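Local coordinates for putative cobalamin synthesis related protein (Corynebacterium diphtheriae, PDB 2NPN) that binds S-adenosylmethionine and probably acts as a precorrin-6A synthase (deacetylating), a methyltransferase of adenosylcobalamin biosynthesis, at residues A206-T210 / E211-L215; P140-T143 / A144-L148; Q232-R235 / T236-W240; V147-E151 / H152-I156. All coordinates share one frame; numbering follows the deposited sequence.

Interaction 1 of 4, residues A206-T210 / E211-L215. With SAM (S-adenosylmethionine), chain C.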
loop_
_atom_site.group_PDB
_atom_site.type_symbol
_atom_site.label_atom_id
_atom_site.label_comp_id
_atom_site.label_asym_id
_atom_site.label_seq_id
_atom_site.Cartn_x
_atom_site.Cartn_y
_atom_site.Cartn_z
ATOM N N ALA A 206 -5.953 9.824 7.081
ATOM C CA ALA A 206 -4.606 10.001 6.571
ATOM C C ALA A 206 -3.609 9.466 7.565
ATOM O O ALA A 206 -3.846 9.474 8.761
ATOM C CB ALA A 206 -4.328 11.459 6.252
ATOM N N PHE A 207 -2.494 8.948 7.043
ATOM C CA PHE A 207 -1.422 8.403 7.872
ATOM C C PHE A 207 -1.994 7.341 8.816
ATOM O O PHE A 207 -1.587 7.235 9.981
ATOM C CB PHE A 207 -0.735 9.536 8.659
ATOM C CG PHE A 207 -0.308 10.714 7.802
ATOM C CD1 PHE A 207 0.691 10.556 6.835
ATOM C CD2 PHE A 207 -0.861 11.950 7.983
ATOM C CE1 PHE A 207 1.126 11.619 6.054
ATOM C CE2 PHE A 207 -0.435 13.056 7.193
ATOM C CZ PHE A 207 0.545 12.866 6.234
ATOM N N LEU A 208 -2.913 6.542 8.286
ATOM C CA LEU A 208 -3.594 5.526 9.064
ATOM C C LEU A 208 -2.624 4.532 9.672
ATOM O O LEU A 208 -1.661 4.128 9.007
ATOM C CB LEU A 208 -4.572 4.739 8.187
ATOM C CG LEU A 208 -5.772 5.521 7.727
ATOM C CD1 LEU A 208 -6.408 4.830 6.543
ATOM C CD2 LEU A 208 -6.791 5.705 8.848
ATOM N N GLY A 209 -2.885 4.155 10.933
ATOM C CA GLY A 209 -2.074 3.178 11.640
ATOM C C GLY A 209 -0.949 3.808 12.447
ATOM O O GLY A 209 -0.471 3.185 13.419
ATOM N N THR A 210 -0.506 5.001 12.042
ATOM C CA THR A 210 0.683 5.684 12.557
ATOM C C THR A 210 0.308 6.600 13.707
ATOM O O THR A 210 -0.859 6.894 13.961
ATOM C CB THR A 210 1.395 6.560 11.475
ATOM O OG1 THR A 210 0.674 7.770 11.315
ATOM C CG2 THR A 210 1.578 5.837 10.124
ATOM N N GLU A 211 1.342 7.074 14.407
ATOM C CA GLU A 211 1.171 8.068 15.458
ATOM C C GLU A 211 0.700 9.435 14.929
ATOM O O GLU A 211 0.297 10.291 15.715
ATOM C CB GLU A 211 2.489 8.233 16.219
ATOM C CG GLU A 211 2.872 7.004 17.038
ATOM C CD GLU A 211 4.158 7.189 17.829
ATOM O OE1 GLU A 211 5.171 7.637 17.246
ATOM O OE2 GLU A 211 4.158 6.874 19.040
ATOM N N GLN A 212 0.776 9.650 13.619
ATOM C CA GLN A 212 0.294 10.892 13.022
ATOM C C GLN A 212 -1.051 10.665 12.320
ATOM O O GLN A 212 -1.478 11.500 11.506
ATOM C CB GLN A 212 1.306 11.454 12.020
ATOM C CG GLN A 212 2.675 11.773 12.619
ATOM C CD GLN A 212 3.787 11.763 11.574
ATOM O OE1 GLN A 212 3.572 11.371 10.417
ATOM N NE2 GLN A 212 4.981 12.186 11.978
ATOM N N GLN A 213 -1.710 9.543 12.620
ATOM C CA GLN A 213 -3.060 9.310 12.084
ATOM C C GLN A 213 -4.048 10.461 12.343
ATOM O O GLN A 213 -4.146 10.985 13.455
ATOM C CB GLN A 213 -3.662 8.011 12.641
ATOM C CG GLN A 213 -5.089 7.710 12.226
ATOM C CD GLN A 213 -5.531 6.390 12.791
ATOM O OE1 GLN A 213 -5.104 5.349 12.312
ATOM N NE2 GLN A 213 -6.391 6.426 13.827
ATOM N N VAL A 214 -4.805 10.809 11.308
ATOM C CA VAL A 214 -5.874 11.788 11.388
ATOM C C VAL A 214 -7.113 11.226 10.747
ATOM O O VAL A 214 -7.040 10.695 9.616
ATOM C CB VAL A 214 -5.482 13.109 10.664
ATOM C CG1 VAL A 214 -6.569 14.122 10.829
ATOM C CG2 VAL A 214 -4.154 13.642 11.174
ATOM N N LEU A 215 -8.226 11.298 11.484
ATOM C CA LEU A 215 -9.527 10.805 11.031
ATOM C C LEU A 215 -10.511 11.944 10.961
ATOM O O LEU A 215 -10.506 12.826 11.804
ATOM C CB LEU A 215 -10.095 9.755 11.978
ATOM C CG LEU A 215 -9.209 8.540 12.254
ATOM C CD1 LEU A 215 -9.938 7.634 13.308
ATOM C CD2 LEU A 215 -8.875 7.767 10.976
HETATM N N SAM C . -0.894 -2.162 -1.080
HETATM C CA SAM C . -1.406 -0.998 -0.295
HETATM C C SAM C . -2.515 -1.412 0.654
HETATM O O SAM C . -3.039 -0.540 1.398
HETATM O OXT SAM C . -2.853 -2.611 0.712
HETATM C CB SAM C . -1.875 0.124 -1.239
HETATM C CG SAM C . -0.747 0.782 -2.034
HETATM S SD SAM C . -1.228 2.204 -3.075
HETATM C CE SAM C . 0.399 2.457 -3.842
HETATM C "C5'" SAM C . -1.144 3.708 -2.040
HETATM C "C4'" SAM C . -2.512 4.224 -1.565
HETATM O "O4'" SAM C . -2.925 3.473 -0.471
HETATM C "C3'" SAM C . -2.525 5.666 -1.055
HETATM O "O3'" SAM C . -2.634 6.604 -2.096
HETATM C "C2'" SAM C . -3.703 5.696 -0.120
HETATM O "O2'" SAM C . -4.906 5.702 -0.870
HETATM C "C1'" SAM C . -3.516 4.332 0.508
HETATM N N9 SAM C . -2.692 4.368 1.737
HETATM C C8 SAM C . -1.550 3.614 1.957
HETATM N N7 SAM C . -1.094 3.817 3.196
HETATM C C5 SAM C . -1.969 4.669 3.809
HETATM C C6 SAM C . -2.043 5.174 5.100
HETATM N N6 SAM C . -1.119 4.871 6.048
HETATM N N1 SAM C . -3.090 6.028 5.427
HETATM C C2 SAM C . -4.076 6.298 4.498
HETATM N N3 SAM C . -4.013 5.797 3.227
HETATM C C4 SAM C . -2.993 4.972 2.882
#

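Interaction 2 of 4, residues P140-T143 / A144-L148. With SAM (S-adenosylmethionine), chain C.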
loop_
_atom_site.group_PDB
_atom_site.type_symbol
_atom_site.label_atom_id
_atom_site.label_comp_id
_atom_site.label_asym_id
_atom_site.label_seq_id
_atom_site.Cartn_x
_atom_site.Cartn_y
_atom_site.Cartn_z
ATOM N N PRO A 140 -0.244 -12.257 2.637
ATOM C CA PRO A 140 -1.144 -11.110 2.807
ATOM C C PRO A 140 -0.811 -10.249 3.999
ATOM O O PRO A 140 -0.251 -10.729 4.988
ATOM C CB PRO A 140 -2.520 -11.740 3.025
ATOM C CG PRO A 140 -2.375 -13.172 2.900
ATOM C CD PRO A 140 -0.954 -13.546 2.707
ATOM N N GLY A 141 -1.236 -8.999 3.908
ATOM C CA GLY A 141 -1.129 -8.069 5.010
ATOM C C GLY A 141 -2.353 -7.175 5.061
ATOM O O GLY A 141 -3.156 -7.142 4.150
ATOM N N ILE A 142 -2.412 -6.403 6.134
ATOM C CA ILE A 142 -3.523 -5.506 6.395
ATOM C C ILE A 142 -3.454 -4.272 5.501
ATOM O O ILE A 142 -2.520 -3.478 5.560
ATOM C CB ILE A 142 -3.550 -5.095 7.881
ATOM C CG1 ILE A 142 -3.717 -6.324 8.768
ATOM C CG2 ILE A 142 -4.655 -4.110 8.144
ATOM C CD1 ILE A 142 -4.918 -7.189 8.507
ATOM N N THR A 143 -4.508 -4.044 4.741
ATOM C CA THR A 143 -4.573 -2.937 3.801
ATOM C C THR A 143 -4.996 -1.610 4.478
ATOM O O THR A 143 -5.585 -1.599 5.555
ATOM C CB THR A 143 -5.622 -3.228 2.679
ATOM O OG1 THR A 143 -6.944 -3.201 3.242
ATOM C CG2 THR A 143 -5.372 -4.558 1.924
ATOM N N ALA A 144 -4.703 -0.492 3.822
ATOM C CA ALA A 144 -5.129 0.813 4.314
ATOM C C ALA A 144 -6.667 0.875 4.457
ATOM O O ALA A 144 -7.216 1.509 5.357
ATOM C CB ALA A 144 -4.614 1.915 3.370
ATOM N N VAL A 145 -7.369 0.225 3.526
ATOM C CA VAL A 145 -8.847 0.154 3.585
ATOM C C VAL A 145 -9.324 -0.485 4.883
ATOM O O VAL A 145 -10.279 -0.029 5.534
ATOM C CB VAL A 145 -9.403 -0.663 2.381
ATOM C CG1 VAL A 145 -10.920 -0.724 2.423
ATOM C CG2 VAL A 145 -8.904 -0.092 1.039
ATOM N N GLN A 146 -8.693 -1.589 5.251
ATOM C CA GLN A 146 -9.088 -2.284 6.498
ATOM C C GLN A 146 -8.773 -1.455 7.724
ATOM O O GLN A 146 -9.508 -1.497 8.727
ATOM C CB GLN A 146 -8.368 -3.627 6.560
ATOM C CG GLN A 146 -8.933 -4.637 5.633
ATOM C CD GLN A 146 -8.012 -5.849 5.553
ATOM O OE1 GLN A 146 -8.276 -6.882 6.171
ATOM N NE2 GLN A 146 -6.937 -5.731 4.806
ATOM N N VAL A 147 -7.672 -0.699 7.690
ATOM C CA VAL A 147 -7.340 0.192 8.822
ATOM C C VAL A 147 -8.366 1.345 8.872
ATOM O O VAL A 147 -8.804 1.708 9.945
ATOM C CB VAL A 147 -5.895 0.688 8.786
ATOM C CG1 VAL A 147 -5.614 1.526 10.015
ATOM C CG2 VAL A 147 -4.913 -0.536 8.759
ATOM N N LEU A 148 -8.757 1.902 7.731
ATOM C CA LEU A 148 -9.747 2.977 7.723
ATOM C C LEU A 148 -11.052 2.510 8.399
ATOM O O LEU A 148 -11.620 3.184 9.269
ATOM C CB LEU A 148 -10.047 3.411 6.273
ATOM C CG LEU A 148 -11.139 4.497 6.195
ATOM C CD1 LEU A 148 -10.614 5.903 6.514
ATOM C CD2 LEU A 148 -11.769 4.510 4.781
HETATM N N SAM C . -0.894 -2.162 -1.080
HETATM C CA SAM C . -1.406 -0.998 -0.295
HETATM C C SAM C . -2.515 -1.412 0.654
HETATM O O SAM C . -3.039 -0.540 1.398
HETATM O OXT SAM C . -2.853 -2.611 0.712
HETATM C CB SAM C . -1.875 0.124 -1.239
HETATM C CG SAM C . -0.747 0.782 -2.034
HETATM S SD SAM C . -1.228 2.204 -3.075
HETATM C CE SAM C . 0.399 2.457 -3.842
HETATM C "C5'" SAM C . -1.144 3.708 -2.040
HETATM C "C4'" SAM C . -2.512 4.224 -1.565
HETATM O "O4'" SAM C . -2.925 3.473 -0.471
HETATM C "C3'" SAM C . -2.525 5.666 -1.055
HETATM O "O3'" SAM C . -2.634 6.604 -2.096
HETATM C "C2'" SAM C . -3.703 5.696 -0.120
HETATM O "O2'" SAM C . -4.906 5.702 -0.870
HETATM C "C1'" SAM C . -3.516 4.332 0.508
HETATM N N9 SAM C . -2.692 4.368 1.737
HETATM C C8 SAM C . -1.550 3.614 1.957
HETATM N N7 SAM C . -1.094 3.817 3.196
HETATM C C5 SAM C . -1.969 4.669 3.809
HETATM C C6 SAM C . -2.043 5.174 5.100
HETATM N N6 SAM C . -1.119 4.871 6.048
HETATM N N1 SAM C . -3.090 6.028 5.427
HETATM C C2 SAM C . -4.076 6.298 4.498
HETATM N N3 SAM C . -4.013 5.797 3.227
HETATM C C4 SAM C . -2.993 4.972 2.882
#

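Interaction 3 of 4, residues Q232-R235 / T236-W240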
loop_
_atom_site.group_PDB
_atom_site.type_symbol
_atom_site.label_atom_id
_atom_site.label_comp_id
_atom_site.label_asym_id
_atom_site.label_seq_id
_atom_site.Cartn_x
_atom_site.Cartn_y
_atom_site.Cartn_z
ATOM N N GLN A 232 -4.425 19.698 2.501
ATOM C CA GLN A 232 -3.371 20.590 2.029
ATOM C C GLN A 232 -2.433 21.003 3.160
ATOM O O GLN A 232 -1.221 21.034 2.963
ATOM C CB GLN A 232 -3.980 21.800 1.329
ATOM C CG GLN A 232 -4.426 21.474 -0.084
ATOM C CD GLN A 232 -5.478 22.434 -0.607
ATOM O OE1 GLN A 232 -6.621 22.430 -0.145
ATOM N NE2 GLN A 232 -5.101 23.255 -1.578
ATOM N N GLN A 233 -2.999 21.340 4.326
ATOM C CA GLN A 233 -2.237 21.715 5.516
ATOM C C GLN A 233 -1.243 20.586 5.864
ATOM O O GLN A 233 -0.035 20.822 6.018
ATOM C CB GLN A 233 -3.187 22.012 6.701
ATOM C CG GLN A 233 -4.093 23.283 6.518
ATOM C CD GLN A 233 -5.323 23.414 7.481
ATOM O OE1 GLN A 233 -5.628 22.530 8.309
ATOM N NE2 GLN A 233 -6.014 24.568 7.381
ATOM N N LEU A 234 -1.750 19.352 5.904
ATOM C CA LEU A 234 -0.927 18.197 6.237
ATOM C C LEU A 234 0.144 17.908 5.191
ATOM O O LEU A 234 1.279 17.545 5.560
ATOM C CB LEU A 234 -1.789 16.965 6.435
ATOM C CG LEU A 234 -2.753 17.027 7.632
ATOM C CD1 LEU A 234 -3.756 15.883 7.609
ATOM C CD2 LEU A 234 -1.939 17.054 8.921
ATOM N N ARG A 235 -0.198 18.064 3.908
ATOM C CA ARG A 235 0.766 17.835 2.853
ATOM C C ARG A 235 1.918 18.851 2.912
ATOM O O ARG A 235 3.093 18.516 2.705
ATOM C CB ARG A 235 0.106 17.918 1.494
ATOM C CG ARG A 235 1.026 17.448 0.420
ATOM C CD ARG A 235 0.579 17.810 -0.931
ATOM N NE ARG A 235 -0.573 17.039 -1.350
ATOM C CZ ARG A 235 -1.815 17.504 -1.467
ATOM N NH1 ARG A 235 -2.118 18.776 -1.195
ATOM N NH2 ARG A 235 -2.768 16.677 -1.870
ATOM N N THR A 236 1.580 20.112 3.154
ATOM C CA THR A 236 2.606 21.143 3.260
ATOM C C THR A 236 3.555 20.833 4.425
ATOM O O THR A 236 4.790 20.874 4.284
ATOM C CB THR A 236 1.954 22.506 3.438
ATOM O OG1 THR A 236 1.127 22.763 2.293
ATOM C CG2 THR A 236 3.024 23.612 3.578
ATOM N N GLU A 237 2.967 20.492 5.563
ATOM C CA GLU A 237 3.709 20.164 6.759
ATOM C C GLU A 237 4.647 18.957 6.599
ATOM O O GLU A 237 5.846 19.043 6.902
ATOM C CB GLU A 237 2.720 19.870 7.876
ATOM C CG GLU A 237 3.382 19.621 9.213
ATOM C CD GLU A 237 2.452 19.012 10.237
ATOM O OE1 GLU A 237 1.219 19.076 10.043
ATOM O OE2 GLU A 237 2.969 18.461 11.233
ATOM N N HIS A 238 4.093 17.832 6.158
ATOM C CA HIS A 238 4.832 16.570 6.120
ATOM C C HIS A 238 5.630 16.395 4.846
ATOM O O HIS A 238 6.525 15.556 4.789
ATOM C CB HIS A 238 3.874 15.360 6.250
ATOM C CG HIS A 238 3.250 15.205 7.604
ATOM N ND1 HIS A 238 3.846 14.491 8.620
ATOM C CD2 HIS A 238 2.068 15.644 8.098
ATOM C CE1 HIS A 238 3.065 14.509 9.687
ATOM N NE2 HIS A 238 1.979 15.201 9.397
ATOM N N GLY A 239 5.274 17.137 3.805
ATOM C CA GLY A 239 5.924 17.001 2.501
ATOM C C GLY A 239 5.165 16.086 1.574
ATOM O O GLY A 239 5.464 16.006 0.387
ATOM N N TRP A 240 4.202 15.362 2.138
ATOM C CA TRP A 240 3.412 14.379 1.402
ATOM C C TRP A 240 2.219 13.999 2.259
ATOM O O TRP A 240 2.156 14.296 3.451
ATOM C CB TRP A 240 4.226 13.121 1.102
ATOM C CG TRP A 240 4.714 12.417 2.348
ATOM C CD1 TRP A 240 5.831 12.740 3.080
ATOM C CD2 TRP A 240 4.128 11.282 3.012
ATOM N NE1 TRP A 240 5.964 11.895 4.151
ATOM C CE2 TRP A 240 4.951 10.979 4.129
ATOM C CE3 TRP A 240 3.007 10.488 2.772
ATOM C CZ2 TRP A 240 4.661 9.943 5.007
ATOM C CZ3 TRP A 240 2.740 9.434 3.640
ATOM C CH2 TRP A 240 3.564 9.179 4.742
#

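Interaction 4 of 4, residues V147-E151 / H152-I156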
loop_
_atom_site.group_PDB
_atom_site.type_symbol
_atom_site.label_atom_id
_atom_site.label_comp_id
_atom_site.label_asym_id
_atom_site.label_seq_id
_atom_site.Cartn_x
_atom_site.Cartn_y
_atom_site.Cartn_z
ATOM N N VAL A 147 -7.672 -0.699 7.690
ATOM C CA VAL A 147 -7.340 0.192 8.822
ATOM C C VAL A 147 -8.366 1.345 8.872
ATOM O O VAL A 147 -8.804 1.708 9.945
ATOM C CB VAL A 147 -5.895 0.688 8.786
ATOM C CG1 VAL A 147 -5.614 1.526 10.015
ATOM C CG2 VAL A 147 -4.913 -0.536 8.759
ATOM N N LEU A 148 -8.757 1.902 7.731
ATOM C CA LEU A 148 -9.747 2.977 7.723
ATOM C C LEU A 148 -11.052 2.510 8.399
ATOM O O LEU A 148 -11.620 3.184 9.269
ATOM C CB LEU A 148 -10.047 3.411 6.273
ATOM C CG LEU A 148 -11.139 4.497 6.195
ATOM C CD1 LEU A 148 -10.614 5.903 6.514
ATOM C CD2 LEU A 148 -11.769 4.510 4.781
ATOM N N THR A 149 -11.556 1.350 7.964
ATOM C CA THR A 149 -12.857 0.894 8.471
ATOM C C THR A 149 -12.699 0.506 9.945
ATOM O O THR A 149 -13.605 0.750 10.750
ATOM C CB THR A 149 -13.444 -0.218 7.618
ATOM O OG1 THR A 149 -12.496 -1.269 7.461
ATOM C CG2 THR A 149 -13.811 0.339 6.244
ATOM N N ALA A 150 -11.577 -0.083 10.339
ATOM C CA ALA A 150 -11.407 -0.500 11.727
ATOM C C ALA A 150 -11.282 0.728 12.653
ATOM O O ALA A 150 -11.901 0.793 13.709
ATOM C CB ALA A 150 -10.199 -1.452 11.907
ATOM N N GLU A 151 -10.499 1.739 12.225
ATOM C CA GLU A 151 -10.309 2.909 13.055
ATOM C C GLU A 151 -11.595 3.734 13.236
ATOM O O GLU A 151 -11.852 4.310 14.319
ATOM C CB GLU A 151 -9.183 3.770 12.517
ATOM C CG GLU A 151 -7.788 3.129 12.671
ATOM C CD GLU A 151 -7.416 2.908 14.134
ATOM O OE1 GLU A 151 -7.388 3.876 14.936
ATOM O OE2 GLU A 151 -7.149 1.734 14.524
ATOM N N HIS A 152 -12.421 3.777 12.193
ATOM C CA HIS A 152 -13.769 4.394 12.278
ATOM C C HIS A 152 -14.873 3.507 12.877
ATOM O O HIS A 152 -15.975 4.025 13.188
ATOM C CB HIS A 152 -14.222 4.888 10.917
ATOM C CG HIS A 152 -13.588 6.189 10.493
ATOM N ND1 HIS A 152 -13.935 7.398 11.069
ATOM C CD2 HIS A 152 -12.673 6.470 9.533
ATOM C CE1 HIS A 152 -13.266 8.369 10.462
ATOM N NE2 HIS A 152 -12.504 7.834 9.518
ATOM N N GLY A 153 -14.570 2.211 13.059
ATOM C CA GLY A 153 -15.512 1.271 13.620
ATOM C C GLY A 153 -16.744 1.067 12.784
ATOM O O GLY A 153 -17.882 0.991 13.308
ATOM N N ILE A 154 -16.535 0.970 11.467
ATOM C CA ILE A 154 -17.625 0.835 10.536
ATOM C C ILE A 154 -17.483 -0.444 9.684
ATOM O O ILE A 154 -16.415 -1.084 9.587
ATOM C CB ILE A 154 -17.732 2.042 9.559
ATOM C CG1 ILE A 154 -16.475 2.207 8.724
ATOM C CG2 ILE A 154 -18.044 3.341 10.333
ATOM C CD1 ILE A 154 -16.600 3.281 7.619
ATOM N N LEU A 155 -18.609 -0.822 9.087
ATOM C CA LEU A 155 -18.625 -1.869 8.076
ATOM C C LEU A 155 -18.327 -1.254 6.707
ATOM O O LEU A 155 -18.682 -0.082 6.424
ATOM C CB LEU A 155 -19.988 -2.576 8.072
ATOM C CG LEU A 155 -20.341 -3.222 9.434
ATOM C CD1 LEU A 155 -21.809 -3.676 9.560
ATOM C CD2 LEU A 155 -19.358 -4.350 9.736
ATOM N N ILE A 156 -17.682 -2.030 5.853
ATOM C CA ILE A 156 -17.334 -1.572 4.499
ATOM C C ILE A 156 -18.527 -1.642 3.556
ATOM O O ILE A 156 -18.500 -1.080 2.455
ATOM C CB ILE A 156 -16.095 -2.377 3.922
ATOM C CG1 ILE A 156 -15.404 -1.573 2.830
ATOM C CG2 ILE A 156 -16.489 -3.754 3.425
ATOM C CD1 ILE A 156 -14.164 -2.283 2.188
#

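Interaction 1 of 4, residues A206-T210 / E211-L215
Q213 reaches back across the connection between strands 200-206 and 214-217 and grips the main chain at G209. Its CG stands anti to the backbone N (chi1 176°) and the chain runs on extended, which carries the amide alongside the 207-210 turn. CB passes 3.3 Å from T210 O. CG runs past the main chain of 206-210, 4.1 Å from L208 CA. At the tip, OE1 accepts from G209 N at 2.9 Å with an almost perfectly straight N-H...O angle of 179°, while NE2 is bonded to E151 OE1 on helix 144-152, so both ends of the amide are used.

The connection consists of two successive beta turns, type II from F207 to T210 and type I from T210 to Q213. They close on the antiparallel, hydrogen-bonded pair A206-V214, where A206 N meets V214 O at 2.9 Å. T210 ties the two turns together: OG1 donates to F207 O at 2.7 Å and accepts from Q212 N at 3.0 Å. On the apolar side, L208 CD2 meets L215 CD2 at 3.6 Å.

L208 N donates to adenine N1 of S-adenosylmethionine at 2.9 Å, and adenine N6 returns a weak bond to L208 O. The polar recognition of N1 and N6 here rests on main-chain atoms of L208, whose placement the turn bonds and the Q213 amide probably help to fix.

Interaction 2 of 4, residues P140-T143 / A144-L148
A144 CB sits over one face of the adenine of S-adenosylmethionine, 3.5 Å from C4, and L208 CD1 packs on that same face, near C2. The other flat group is the ligand carboxylate, held through A144 N, which donates to its O atom at 2.9 Å along a nearly straight bond (175°). Its second oxygen, OXT, has T143 CG2 beside it at 3.4 Å. T143 is the N-cap of helix 144-152, in the segment that leaves edge strand 134-139 of the parallel sheet. Its chi1 of 69° sets OG1 between the backbone N and the carbonyl carbon, facing the first helical turn, where OG1 accepts from Q146 N at 3.1 Å (159°). T143 O takes up V147 N, also at 3.1 Å. The carboxylate thus meets the start of the helix, where the helix dipole would probably help to stabilise its negative charge. An apolar contact lies beside the cap: I142 CG2, anti to its own backbone N, meets V147 CG2 at 3.6 Å. Earlier in the loop, G141 N is hydrogen-bonded to D112 OD1, and I142 O to T12 OG1.

Interaction 3 of 4, residues Q232-R235 / T236-W240
Q232 O is gripped twice by T236, whose backbone N and hydroxyl OG1 both donate to it at the C-terminal end of helix 220-238. T236 N lies 3.0 Å from Q232 O and OG1 lies equally close, at 3.0 Å, the two arriving from opposite faces of the carbonyl plane. A chi1 of -60° places OG1 anti to the carbonyl carbon of T236, where it can turn back to the preceding helical turn.

The helical pattern continues with E237 N to Q233 O and with H238 N to L234 O, the latter at 2.9 Å. G239 then ends the helix: its positive phi takes the chain out of helical geometry, yet its N still donates to R235 O at 2.8 Å. That last bond is less straight, at 134°, as the chain peels away toward strand 243-249.

Beyond the main chain the side chains meet lightly. L234 and E237 lie side by side and point the same way, with L234 CD2 3.9 Å from E237 OE1. R235 CG, anti to the backbone N, passes 4.0 Å from W240 CA. F207 connects this helix end to the neighbouring hairpin, meeting the H238 ring with the planes at about 45° and the W240 ring edge-to-face. The imidazole of H238 turns its edge to the preceding turn, with L234 O near the ring plane and 3.3 Å from CD2.

Interaction 4 of 4, residues V147-E151 / H152-I156
This is a local helix-termination contact, in which helix 144-152 ends and the chain turns into the loop leading to strand 164-167 of the mixed sheet. The ending is a Schellman motif centred on G153, whose positive phi (63°) takes the chain out of the right-handed helical region. Two bonds run back into the last turn. I154 N donates to T149 O at 3.0 Å with a nearly straight geometry (167°), and G153 N reaches A150 O at 3.1 Å, approaching from above the carbonyl plane. One step earlier, H152 N still makes an ordinary helical bond to L148 O.

The side chains follow the folded-back path. I154 carries CG1 between its backbone N and carbonyl carbon, and this places CG1 4.0 Å from T149 CB, the two side chains running roughly perpendicular to each other. T149 CG2 then extends the apolar patch to I156 CG1 at 4.2 Å, while T149 OG1 turns the other way, into the helix, and is hydrogen-bonded to V145 O. I156 also packs on L246 of strand 243-249, so the returning loop lies against the sheet.

H152 sits on the other flank. Its ring meets W203 edge-to-face, and NE2 is hydrogen-bonded to W204 O, which fixes the imidazole against strand 200-206. L148 CD1 comes to the edge of that ring, in its plane, 3.7 Å from CD2.

Along the chain the order is interaction 2, interaction 4, interaction 1 and interaction 3. Interactions 2 and 4 are the start and end of one helix, 144-152, with centres about 10 Å apart and V147 and L148 in common. Interaction 1, its centre about 13 Å from each of theirs, packs against that helix through L208 and L215 and belongs to the mixed sheet. Interaction 3 closes helix 220-238, which follows strand 214-217; its centre is about 13 Å from that of interaction 1 but about 23 and 24 Å from the other two. Interaction 1 binds the adenine edge, while interaction 2 holds the carboxylate and also covers a face of the adenine, so helix and hairpin together form part of the cofactor pocket.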